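Long-range contact in NAD(P)H-hydrate epimerase (Saccharomyces cerevisiae, PDB 1JZT), which catalyses the epimerization of the S- and R-forms of NAD(P)HX, the hydrated, damaged form of NAD(P)H, so that both epimers can be repaired: residues H80-G85 against N110-P115. Residues are numbered along the deposited sequence; the frame is centred on the assembly and turned at random.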
ATOM      1  N   HIS A  80     -11.388   4.279  -3.084  1.00  8.08           N
ATOM      2  CA  HIS A  80     -11.069   5.470  -3.861  1.00  9.85           C
ATOM      3  C   HIS A  80     -10.847   5.130  -5.332  1.00  9.40           C
ATOM      4  O   HIS A  80     -11.241   5.890  -6.212  1.00  9.49           O
ATOM      5  CB  HIS A  80      -9.853   6.192  -3.271  1.00  9.19           C
ATOM      6  CG  HIS A  80     -10.177   6.960  -2.030  1.00 11.68           C
ATOM      7  ND1 HIS A  80     -10.863   8.157  -2.055  1.00 12.40           N
ATOM      8  CD2 HIS A  80      -9.992   6.662  -0.723  1.00 10.05           C
ATOM      9  CE1 HIS A  80     -11.088   8.560  -0.819  1.00 13.31           C
ATOM     10  NE2 HIS A  80     -10.571   7.669   0.011  1.00 11.94           N
ATOM     11  N   LEU A  81     -10.233   3.978  -5.598  1.00  9.28           N
ATOM     12  CA  LEU A  81      -9.997   3.557  -6.978  1.00  8.23           C
ATOM     13  C   LEU A  81     -11.313   3.348  -7.705  1.00 10.02           C
ATOM     14  O   LEU A  81     -11.422   3.622  -8.902  1.00  7.97           O
ATOM     15  CB  LEU A  81      -9.188   2.262  -7.015  1.00  7.88           C
ATOM     16  CG  LEU A  81      -7.701   2.397  -6.675  1.00  6.65           C
ATOM     17  CD1 LEU A  81      -7.061   1.013  -6.601  1.00  6.92           C
ATOM     18  CD2 LEU A  81      -7.022   3.248  -7.739  1.00  8.75           C
ATOM     19  N   LYS A  82     -12.314   2.855  -6.981  1.00  9.84           N
ATOM     20  CA  LYS A  82     -13.627   2.636  -7.576  1.00 12.98           C
ATOM     21  C   LYS A  82     -14.194   4.011  -7.933  1.00 13.19           C
ATOM     22  O   LYS A  82     -14.713   4.211  -9.027  1.00 12.94           O
ATOM     23  CB  LYS A  82     -14.549   1.918  -6.583  1.00 13.43           C
ATOM     24  CG  LYS A  82     -15.934   1.603  -7.125  1.00 18.72           C
ATOM     25  CD  LYS A  82     -15.871   0.556  -8.223  1.00 21.41           C
ATOM     26  CE  LYS A  82     -17.250   0.257  -8.784  1.00 24.59           C
ATOM     27  NZ  LYS A  82     -17.158  -0.787  -9.843  1.00 26.30           N
ATOM     28  N   LEU A  83     -14.074   4.964  -7.013  1.00 12.22           N
ATOM     29  CA  LEU A  83     -14.572   6.309  -7.262  1.00 13.89           C
ATOM     30  C   LEU A  83     -13.799   6.969  -8.402  1.00 13.53           C
ATOM     31  O   LEU A  83     -14.372   7.726  -9.188  1.00 14.10           O
ATOM     32  CB  LEU A  83     -14.474   7.156  -5.987  1.00 13.23           C
ATOM     33  CG  LEU A  83     -15.580   6.858  -4.961  1.00 13.96           C
ATOM     34  CD1 LEU A  83     -15.081   7.103  -3.556  1.00 15.34           C
ATOM     35  CD2 LEU A  83     -16.803   7.715  -5.273  1.00 15.25           C
ATOM     36  N   PHE A  84     -12.505   6.666  -8.498  1.00 11.26           N
ATOM     37  CA  PHE A  84     -11.657   7.240  -9.539  1.00 13.03           C
ATOM     38  C   PHE A  84     -11.915   6.668 -10.937  1.00 13.06           C
ATOM     39  O   PHE A  84     -11.341   7.142 -11.919  1.00 13.36           O
ATOM     40  CB  PHE A  84     -10.168   7.064  -9.190  1.00 11.91           C
ATOM     41  CG  PHE A  84      -9.720   7.839  -7.975  1.00 11.58           C
ATOM     42  CD1 PHE A  84     -10.461   8.920  -7.503  1.00 10.58           C
ATOM     43  CD2 PHE A  84      -8.540   7.492  -7.312  1.00 10.86           C
ATOM     44  CE1 PHE A  84     -10.043   9.642  -6.385  1.00 11.87           C
ATOM     45  CE2 PHE A  84      -8.113   8.209  -6.193  1.00  9.68           C
ATOM     46  CZ  PHE A  84      -8.865   9.287  -5.729  1.00 11.05           C
ATOM     47  N   GLY A  85     -12.757   5.646 -11.031  1.00 11.79           N
ATOM     48  CA  GLY A  85     -13.057   5.082 -12.336  1.00 14.92           C
ATOM     49  C   GLY A  85     -12.437   3.736 -12.662  1.00 15.39           C
ATOM     50  O   GLY A  85     -12.611   3.233 -13.775  1.00 16.23           O
ATOM     51  N   ASN A 110     -18.632  -2.926  -0.043  1.00 12.82           N
ATOM     52  CA  ASN A 110     -19.870  -3.523  -0.545  1.00 14.42           C
ATOM     53  C   ASN A 110     -20.769  -2.400  -1.059  1.00 14.11           C
ATOM     54  O   ASN A 110     -21.396  -2.516  -2.115  1.00 14.12           O
ATOM     55  CB  ASN A 110     -20.589  -4.289   0.568  1.00 15.01           C
ATOM     56  CG  ASN A 110     -19.726  -5.372   1.179  1.00 17.93           C
ATOM     57  OD1 ASN A 110     -18.919  -5.996   0.494  1.00 16.63           O
ATOM     58  ND2 ASN A 110     -19.904  -5.611   2.472  1.00 18.33           N
ATOM     59  N   PHE A 111     -20.814  -1.313  -0.295  1.00 13.92           N
ATOM     60  CA  PHE A 111     -21.603  -0.134  -0.637  1.00 13.93           C
ATOM     61  C   PHE A 111     -21.272   0.360  -2.042  1.00 14.50           C
ATOM     62  O   PHE A 111     -22.156   0.801  -2.778  1.00 14.29           O
ATOM     63  CB  PHE A 111     -21.327   0.970   0.390  1.00 14.35           C
ATOM     64  CG  PHE A 111     -22.149   2.212   0.193  1.00 16.45           C
ATOM     65  CD1 PHE A 111     -23.522   2.131  -0.026  1.00 17.45           C
ATOM     66  CD2 PHE A 111     -21.558   3.468   0.290  1.00 16.64           C
ATOM     67  CE1 PHE A 111     -24.292   3.279  -0.141  1.00 19.84           C
ATOM     68  CE2 PHE A 111     -22.322   4.629   0.176  1.00 18.33           C
ATOM     69  CZ  PHE A 111     -23.692   4.534  -0.038  1.00 18.67           C
ATOM     70  N   PHE A 112     -19.994   0.286  -2.407  1.00 14.48           N
ATOM     71  CA  PHE A 112     -19.525   0.722  -3.721  1.00 14.21           C
ATOM     72  C   PHE A 112     -19.436  -0.413  -4.728  1.00 15.48           C
ATOM     73  O   PHE A 112     -18.888  -0.247  -5.820  1.00 16.05           O
ATOM     74  CB  PHE A 112     -18.162   1.406  -3.591  1.00 13.91           C
ATOM     75  CG  PHE A 112     -18.258   2.858  -3.258  1.00 14.51           C
ATOM     76  CD1 PHE A 112     -18.446   3.799  -4.266  1.00 15.38           C
ATOM     77  CD2 PHE A 112     -18.231   3.283  -1.935  1.00 13.42           C
ATOM     78  CE1 PHE A 112     -18.619   5.143  -3.956  1.00 15.53           C
ATOM     79  CE2 PHE A 112     -18.404   4.629  -1.618  1.00 14.33           C
ATOM     80  CZ  PHE A 112     -18.597   5.557  -2.629  1.00 15.64           C
ATOM     81  N   LYS A 113     -19.981  -1.563  -4.348  1.00 15.91           N
ATOM     82  CA  LYS A 113     -19.991  -2.735  -5.211  1.00 15.42           C
ATOM     83  C   LYS A 113     -18.586  -3.191  -5.608  1.00 14.48           C
ATOM     84  O   LYS A 113     -18.352  -3.587  -6.750  1.00 13.41           O
ATOM     85  CB  LYS A 113     -20.806  -2.450  -6.475  1.00 17.97           C
ATOM     86  CG  LYS A 113     -22.222  -1.927  -6.230  1.00 21.44           C
ATOM     87  CD  LYS A 113     -23.114  -2.951  -5.538  1.00 23.52           C
ATOM     88  CE  LYS A 113     -24.599  -2.564  -5.635  1.00 25.29           C
ATOM     89  NZ  LYS A 113     -24.927  -1.286  -4.939  1.00 25.03           N
ATOM     90  N   VAL A 114     -17.645  -3.123  -4.676  1.00 12.47           N
ATOM     91  CA  VAL A 114     -16.289  -3.577  -4.960  1.00 12.50           C
ATOM     92  C   VAL A 114     -16.152  -5.004  -4.442  1.00 12.11           C
ATOM     93  O   VAL A 114     -16.274  -5.247  -3.246  1.00 13.40           O
ATOM     94  CB  VAL A 114     -15.237  -2.698  -4.266  1.00 11.38           C
ATOM     95  CG1 VAL A 114     -13.865  -3.346  -4.393  1.00  9.72           C
ATOM     96  CG2 VAL A 114     -15.225  -1.301  -4.890  1.00  9.64           C
ATOM     97  N   PRO A 115     -15.904  -5.967  -5.343  1.00 13.39           N
ATOM     98  CA  PRO A 115     -15.754  -7.376  -4.961  1.00 14.97           C
ATOM     99  C   PRO A 115     -14.697  -7.587  -3.879  1.00 16.16           C
ATOM    100  O   PRO A 115     -13.625  -6.981  -3.921  1.00 14.43           O
ATOM    101  CB  PRO A 115     -15.353  -8.050  -6.275  1.00 16.05           C
ATOM    102  CG  PRO A 115     -15.991  -7.184  -7.313  1.00 15.55           C
ATOM    103  CD  PRO A 115     -15.713  -5.798  -6.794  1.00 12.41           C
TER
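K82 and L83, at the C-terminal end of helix 69-83, pack against F112 and V114 in the turn that follows helix 100-111, a largely apolar van der Waals contact at the surface, without a hydrogen bond between the two segments. It joins the C-terminal ends of successive helices in the alternating strand-helix run from 60-65 to 116-117 of a Rossmann-like sheet. The aliphatic part of K82 does most of the bridging. Its CG lies anti to the backbone N (chi1 -178°), and the chain then bends at chi2 (68°). K82 CB rests 3.7 Å from V114 CG2, the two side chains lying alongside with opposite headings, while K82 CE comes to 3.4 Å from the carbonyl O of F112. K82 NZ stays farther off, 4.3 Å from K113 O. An alanine at K82 would probably open a gap beside the F112 carbonyl and leave V114 CG2 with less to pack against, only CB remaining. The next residue, L83, crosses the F112 side chain at about a right angle; L83 CD2 meets F112 CE1 at 3.4 Å. Both helices finish in Schellman motifs; in the second, K113 has positive phi and its backbone N donates to N110 O (2.8 Å). Strand 88-91 adjoins the contact: K82 and V114 both touch P88, and P115 bonds to V90 through the backbone as the chain enters edge strand 116-117, while H80, L81 and F84 touch A40 of helix 28-46.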